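Local structure of succinate dehydrogenase subunit A (Mycolicibacterium smegmatis, 7D6V) at residues F71-F80 with F613-Y622. The protein probably oxidises succinate to fumarate as the FAD-bearing subunit of a membrane respiratory complex that passes the electrons on to quinone. Residues are numbered along the deposited sequence; the frame is centred on the assembly and turned at random.
Sequences FGDTMRGGKF and FELSELEKYY
Phe80 joins Phe613, Tyr621 and Tyr622 in an aromatic cluster where a Schellman motif ends helix 67-76 of the FAD-binding domain and meets the short C-terminal helix 615-618; Leu618 CD2 adds an aliphatic contact to Phe80 CE2. Phe80 N bonds Met75 O and Lys79 N bonds Arg76 O, with Lys79 at positive phi as the C-prime residue; the chain thus turns sharply and delivers Phe80 to the partner segment. The buried part centres on Phe80 and Phe613, which lose the largest areas to the contact, 121 and 94 Å². Phe80 directs its edge at the face of Phe613 in a T-shaped pair, planes at 65°, with Phe80 CE2 3.7 Å from Phe613 CZ. The outer end of the Phe613 ring reaches the helix, where its CZ sits 3.6 Å from Gly72 CA and also meets Met75 CB, while its CE2 touches Phe71 CE2. Tyr622 turns its edge toward the Phe80 ring in an offset edge-to-face pair, CE2 3.6 Å from Phe80 CB, and Arg577 makes a cation-pi contact with Tyr622. Phe80 CD1 lies over one face of Tyr621, 3.5 Å from Tyr621 CG.

The more open side is polar, made by partly exposed Arg76, Lys79 and Glu617, and Tyr621 bridges the two parts: Lys79 CG lies at its ring edge, nearest CE1. With CG anti to the backbone N (chi1 171°) and the chain extended beyond, Glu617 reaches across to Arg76, whose other terminal nitrogen, NH2, bonds Asp73 OD1. Asp73 in turn pairs through OD2 with Arg128, so the charges form a continuous network that probably keeps the guanidinium oriented. The Arg76 guanidinium and the Glu617 carboxylate are nearly coplanar, 19° apart, and Arg76 NH1 donates to the syn lone pair of Glu617 OE2 at 3.0 Å.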
ATOM      1  N   PHE A  71       2.812  26.686  16.114  1.00 15.02           N
ATOM      2  CA  PHE A  71       1.910  27.715  15.607  1.00 15.02           C
ATOM      3  C   PHE A  71       2.670  28.777  14.823  1.00 15.02           C
ATOM      4  O   PHE A  71       2.240  29.185  13.739  1.00 15.02           O
ATOM      5  CB  PHE A  71       1.145  28.340  16.773  1.00 15.02           C
ATOM      6  CG  PHE A  71       0.378  29.578  16.410  1.00 15.02           C
ATOM      7  CD1 PHE A  71      -0.765  29.500  15.636  1.00 15.02           C
ATOM      8  CD2 PHE A  71       0.794  30.818  16.853  1.00 15.02           C
ATOM      9  CE1 PHE A  71      -1.470  30.631  15.308  1.00 15.02           C
ATOM     10  CE2 PHE A  71       0.092  31.953  16.525  1.00 15.02           C
ATOM     11  CZ  PHE A  71      -1.044  31.858  15.753  1.00 15.02           C
ATOM     12  N   GLY A  72       3.804  29.235  15.356  1.00 15.45           N
ATOM     13  CA  GLY A  72       4.608  30.204  14.631  1.00 15.45           C
ATOM     14  C   GLY A  72       5.157  29.649  13.331  1.00 15.45           C
ATOM     15  O   GLY A  72       5.214  30.351  12.319  1.00 15.45           O
ATOM     16  N   ASP A  73       5.565  28.379  13.341  1.00 14.89           N
ATOM     17  CA  ASP A  73       6.053  27.748  12.121  1.00 14.89           C
ATOM     18  C   ASP A  73       4.960  27.669  11.066  1.00 14.89           C
ATOM     19  O   ASP A  73       5.211  27.916   9.881  1.00 14.89           O
ATOM     20  CB  ASP A  73       6.594  26.355  12.433  1.00 14.89           C
ATOM     21  CG  ASP A  73       7.907  26.395  13.174  1.00 14.89           C
ATOM     22  OD1 ASP A  73       8.442  27.500  13.380  1.00 14.89           O
ATOM     23  OD2 ASP A  73       8.408  25.322  13.551  1.00 14.89           O
ATOM     24  N   THR A  74       3.743  27.313  11.475  1.00 15.51           N
ATOM     25  CA  THR A  74       2.631  27.246  10.534  1.00 15.51           C
ATOM     26  C   THR A  74       2.280  28.627   9.995  1.00 15.51           C
ATOM     27  O   THR A  74       2.012  28.782   8.798  1.00 15.51           O
ATOM     28  CB  THR A  74       1.419  26.601  11.206  1.00 15.51           C
ATOM     29  OG1 THR A  74       1.686  25.214  11.436  1.00 15.51           O
ATOM     30  CG2 THR A  74       0.182  26.729  10.338  1.00 15.51           C
ATOM     31  N   MET A  75       2.294  29.645  10.855  1.00 16.97           N
ATOM     32  CA  MET A  75       1.956  30.991  10.405  1.00 16.97           C
ATOM     33  C   MET A  75       3.014  31.540   9.453  1.00 16.97           C
ATOM     34  O   MET A  75       2.689  32.273   8.515  1.00 16.97           O
ATOM     35  CB  MET A  75       1.781  31.915  11.608  1.00 16.97           C
ATOM     36  CG  MET A  75       0.544  31.618  12.438  1.00 16.97           C
ATOM     37  SD  MET A  75      -1.002  31.662  11.518  1.00 16.97           S
ATOM     38  CE  MET A  75      -1.097  33.393  11.091  1.00 16.97           C
ATOM     39  N   ARG A  76       4.285  31.207   9.688  1.00 17.38           N
ATOM     40  CA  ARG A  76       5.352  31.610   8.776  1.00 17.38           C
ATOM     41  C   ARG A  76       5.202  30.936   7.419  1.00 17.38           C
ATOM     42  O   ARG A  76       5.275  31.591   6.374  1.00 17.38           O
ATOM     43  CB  ARG A  76       6.707  31.265   9.377  1.00 17.38           C
ATOM     44  CG  ARG A  76       7.403  32.407  10.048  1.00 17.38           C
ATOM     45  CD  ARG A  76       8.784  31.985  10.493  1.00 17.38           C
ATOM     46  NE  ARG A  76       8.717  31.003  11.569  1.00 17.38           N
ATOM     47  CZ  ARG A  76       8.538  31.307  12.849  1.00 17.38           C
ATOM     48  NH1 ARG A  76       8.403  32.569  13.225  1.00 17.38           N
ATOM     49  NH2 ARG A  76       8.490  30.344  13.754  1.00 17.38           N
ATOM     50  N   GLY A  77       5.011  29.623   7.421  1.00 18.02           N
ATOM     51  CA  GLY A  77       4.808  28.852   6.215  1.00 18.02           C
ATOM     52  C   GLY A  77       3.375  28.959   5.749  1.00 18.02           C
ATOM     53  O   GLY A  77       2.553  28.082   6.025  1.00 18.02           O
ATOM     54  N   GLY A  78       3.062  30.048   5.060  1.00 18.83           N
ATOM     55  CA  GLY A  78       1.694  30.436   4.797  1.00 18.83           C
ATOM     56  C   GLY A  78       1.610  31.943   4.767  1.00 18.83           C
ATOM     57  O   GLY A  78       0.583  32.517   4.394  1.00 18.83           O
ATOM     58  N   LYS A  79       2.707  32.586   5.171  1.00 19.79           N
ATOM     59  CA  LYS A  79       2.909  34.024   5.004  1.00 19.79           C
ATOM     60  C   LYS A  79       1.854  34.840   5.739  1.00 19.79           C
ATOM     61  O   LYS A  79       1.471  35.922   5.292  1.00 19.79           O
ATOM     62  CB  LYS A  79       2.955  34.408   3.524  1.00 19.79           C
ATOM     63  CG  LYS A  79       4.340  34.299   2.908  1.00 19.79           C
ATOM     64  CD  LYS A  79       4.791  32.858   2.797  1.00 19.79           C
ATOM     65  CE  LYS A  79       6.208  32.759   2.277  1.00 19.79           C
ATOM     66  NZ  LYS A  79       6.721  31.369   2.381  1.00 19.79           N
ATOM     67  N   PHE A  80       1.384  34.315   6.869  1.00 20.53           N
ATOM     68  CA  PHE A  80       0.436  34.985   7.754  1.00 20.53           C
ATOM     69  C   PHE A  80      -0.899  35.260   7.074  1.00 20.53           C
ATOM     70  O   PHE A  80      -1.657  36.132   7.508  1.00 20.53           O
ATOM     71  CB  PHE A  80       1.040  36.271   8.326  1.00 20.53           C
ATOM     72  CG  PHE A  80       2.232  36.028   9.202  1.00 20.53           C
ATOM     73  CD1 PHE A  80       3.508  36.026   8.672  1.00 20.53           C
ATOM     74  CD2 PHE A  80       2.074  35.776  10.552  1.00 20.53           C
ATOM     75  CE1 PHE A  80       4.601  35.792   9.471  1.00 20.53           C
ATOM     76  CE2 PHE A  80       3.167  35.541  11.357  1.00 20.53           C
ATOM     77  CZ  PHE A  80       4.431  35.550  10.817  1.00 20.53           C
ATOM     78  N   PHE A 613       7.206  36.095  17.754  1.00 28.49           N
ATOM     79  CA  PHE A 613       6.714  36.989  16.719  1.00 28.49           C
ATOM     80  C   PHE A 613       7.187  38.386  17.077  1.00 28.49           C
ATOM     81  O   PHE A 613       6.495  39.109  17.796  1.00 28.49           O
ATOM     82  CB  PHE A 613       5.188  36.962  16.606  1.00 28.49           C
ATOM     83  CG  PHE A 613       4.645  35.789  15.843  1.00 28.49           C
ATOM     84  CD1 PHE A 613       5.468  35.016  15.051  1.00 28.49           C
ATOM     85  CD2 PHE A 613       3.301  35.470  15.916  1.00 28.49           C
ATOM     86  CE1 PHE A 613       4.961  33.941  14.353  1.00 28.49           C
ATOM     87  CE2 PHE A 613       2.791  34.398  15.223  1.00 28.49           C
ATOM     88  CZ  PHE A 613       3.619  33.633  14.441  1.00 28.49           C
ATOM     89  N   GLU A 614       8.373  38.763  16.615  1.00 30.51           N
ATOM     90  CA  GLU A 614       8.879  40.099  16.866  1.00 30.51           C
ATOM     91  C   GLU A 614       8.203  41.101  15.939  1.00 30.51           C
ATOM     92  O   GLU A 614       7.558  40.738  14.954  1.00 30.51           O
ATOM     93  CB  GLU A 614      10.392  40.148  16.664  1.00 30.51           C
ATOM     94  CG  GLU A 614      11.187  39.477  17.757  1.00 30.51           C
ATOM     95  CD  GLU A 614      11.469  38.028  17.447  1.00 30.51           C
ATOM     96  OE1 GLU A 614      11.284  37.628  16.280  1.00 30.51           O
ATOM     97  OE2 GLU A 614      11.870  37.288  18.371  1.00 30.51           O
ATOM     98  N   LEU A 615       8.352  42.383  16.273  1.00 30.23           N
ATOM     99  CA  LEU A 615       7.930  43.423  15.343  1.00 30.23           C
ATOM    100  C   LEU A 615       8.736  43.365  14.056  1.00 30.23           C
ATOM    101  O   LEU A 615       8.217  43.671  12.979  1.00 30.23           O
ATOM    102  CB  LEU A 615       8.056  44.803  15.983  1.00 30.23           C
ATOM    103  CG  LEU A 615       7.049  45.166  17.065  1.00 30.23           C
ATOM    104  CD1 LEU A 615       7.401  46.511  17.667  1.00 30.23           C
ATOM    105  CD2 LEU A 615       5.657  45.192  16.471  1.00 30.23           C
ATOM    106  N   SER A 616      10.008  42.973  14.146  1.00 29.08           N
ATOM    107  CA  SER A 616      10.847  42.907  12.956  1.00 29.08           C
ATOM    108  C   SER A 616      10.299  41.905  11.949  1.00 29.08           C
ATOM    109  O   SER A 616      10.295  42.168  10.741  1.00 29.08           O
ATOM    110  CB  SER A 616      12.281  42.549  13.345  1.00 29.08           C
ATOM    111  OG  SER A 616      12.331  41.312  14.036  1.00 29.08           O
ATOM    112  N   GLU A 617       9.835  40.750  12.424  1.00 27.41           N
ATOM    113  CA  GLU A 617       9.299  39.746  11.512  1.00 27.41           C
ATOM    114  C   GLU A 617       7.899  40.112  11.037  1.00 27.41           C
ATOM    115  O   GLU A 617       7.553  39.883   9.874  1.00 27.41           O
ATOM    116  CB  GLU A 617       9.295  38.380  12.189  1.00 27.41           C
ATOM    117  CG  GLU A 617       8.573  37.312  11.404  1.00 27.41           C
ATOM    118  CD  GLU A 617       8.495  36.004  12.151  1.00 27.41           C
ATOM    119  OE1 GLU A 617       8.679  36.008  13.385  1.00 27.41           O
ATOM    120  OE2 GLU A 617       8.257  34.970  11.504  1.00 27.41           O
ATOM    121  N   LEU A 618       7.077  40.679  11.920  1.00 26.89           N
ATOM    122  CA  LEU A 618       5.704  40.998  11.555  1.00 26.89           C
ATOM    123  C   LEU A 618       5.607  42.229  10.667  1.00 26.89           C
ATOM    124  O   LEU A 618       4.583  42.420  10.006  1.00 26.89           O
ATOM    125  CB  LEU A 618       4.861  41.195  12.811  1.00 26.89           C
ATOM    126  CG  LEU A 618       4.631  39.951  13.669  1.00 26.89           C
ATOM    127  CD1 LEU A 618       3.984  40.325  14.990  1.00 26.89           C
ATOM    128  CD2 LEU A 618       3.788  38.934  12.924  1.00 26.89           C
ATOM    129  N   GLU A 619       6.642  43.068  10.639  1.00 27.49           N
ATOM    130  CA  GLU A 619       6.628  44.256   9.799  1.00 27.49           C
ATOM    131  C   GLU A 619       6.877  43.935   8.335  1.00 27.49           C
ATOM    132  O   GLU A 619       6.746  44.825   7.490  1.00 27.49           O
ATOM    133  CB  GLU A 619       7.664  45.258  10.302  1.00 27.49           C
ATOM    134  CG  GLU A 619       7.143  46.166  11.397  1.00 27.49           C
ATOM    135  CD  GLU A 619       8.103  47.277  11.743  1.00 27.49           C
ATOM    136  OE1 GLU A 619       9.311  47.125  11.471  1.00 27.49           O
ATOM    137  OE2 GLU A 619       7.650  48.305  12.285  1.00 27.49           O
ATOM    138  N   LYS A 620       7.234  42.696   8.020  1.00 25.28           N
ATOM    139  CA  LYS A 620       7.393  42.258   6.646  1.00 25.28           C
ATOM    140  C   LYS A 620       6.107  41.703   6.049  1.00 25.28           C
ATOM    141  O   LYS A 620       6.077  41.407   4.851  1.00 25.28           O
ATOM    142  CB  LYS A 620       8.491  41.196   6.564  1.00 25.28           C
ATOM    143  CG  LYS A 620       9.722  41.526   7.385  1.00 25.28           C
ATOM    144  CD  LYS A 620      10.816  40.498   7.177  1.00 25.28           C
ATOM    145  CE  LYS A 620      10.349  39.117   7.589  1.00 25.28           C
ATOM    146  NZ  LYS A 620      11.489  38.209   7.880  1.00 25.28           N
ATOM    147  N   TYR A 621       5.050  41.558   6.848  1.00 23.40           N
ATOM    148  CA  TYR A 621       3.825  40.922   6.383  1.00 23.40           C
ATOM    149  C   TYR A 621       2.591  41.755   6.704  1.00 23.40           C
ATOM    150  O   TYR A 621       1.569  41.642   6.023  1.00 23.40           O
ATOM    151  CB  TYR A 621       3.681  39.532   7.001  1.00 23.40           C
ATOM    152  CG  TYR A 621       4.792  38.576   6.643  1.00 23.40           C
ATOM    153  CD1 TYR A 621       4.695  37.757   5.530  1.00 23.40           C
ATOM    154  CD2 TYR A 621       5.934  38.485   7.424  1.00 23.40           C
ATOM    155  CE1 TYR A 621       5.702  36.879   5.202  1.00 23.40           C
ATOM    156  CE2 TYR A 621       6.947  37.611   7.103  1.00 23.40           C
ATOM    157  CZ  TYR A 621       6.824  36.810   5.991  1.00 23.40           C
ATOM    158  OH  TYR A 621       7.831  35.935   5.665  1.00 23.40           O
ATOM    159  N   TYR A 622       2.673  42.590   7.732  1.00 23.91           N
ATOM    160  CA  TYR A 622       1.523  43.323   8.231  1.00 23.91           C
ATOM    161  C   TYR A 622       1.697  44.816   7.999  1.00 23.91           C
ATOM    162  O   TYR A 622       2.812  45.342   8.023  1.00 23.91           O
ATOM    163  CB  TYR A 622       1.309  43.064   9.726  1.00 23.91           C
ATOM    164  CG  TYR A 622       0.704  41.720  10.051  1.00 23.91           C
ATOM    165  CD1 TYR A 622      -0.597  41.617  10.509  1.00 23.91           C
ATOM    166  CD2 TYR A 622       1.441  40.555   9.908  1.00 23.91           C
ATOM    167  CE1 TYR A 622      -1.151  40.394  10.804  1.00 23.91           C
ATOM    168  CE2 TYR A 622       0.896  39.329  10.204  1.00 23.91           C
ATOM    169  CZ  TYR A 622      -0.401  39.253  10.650  1.00 23.91           C
ATOM    170  OH  TYR A 622      -0.947  38.029  10.946  1.00 23.91           O
TER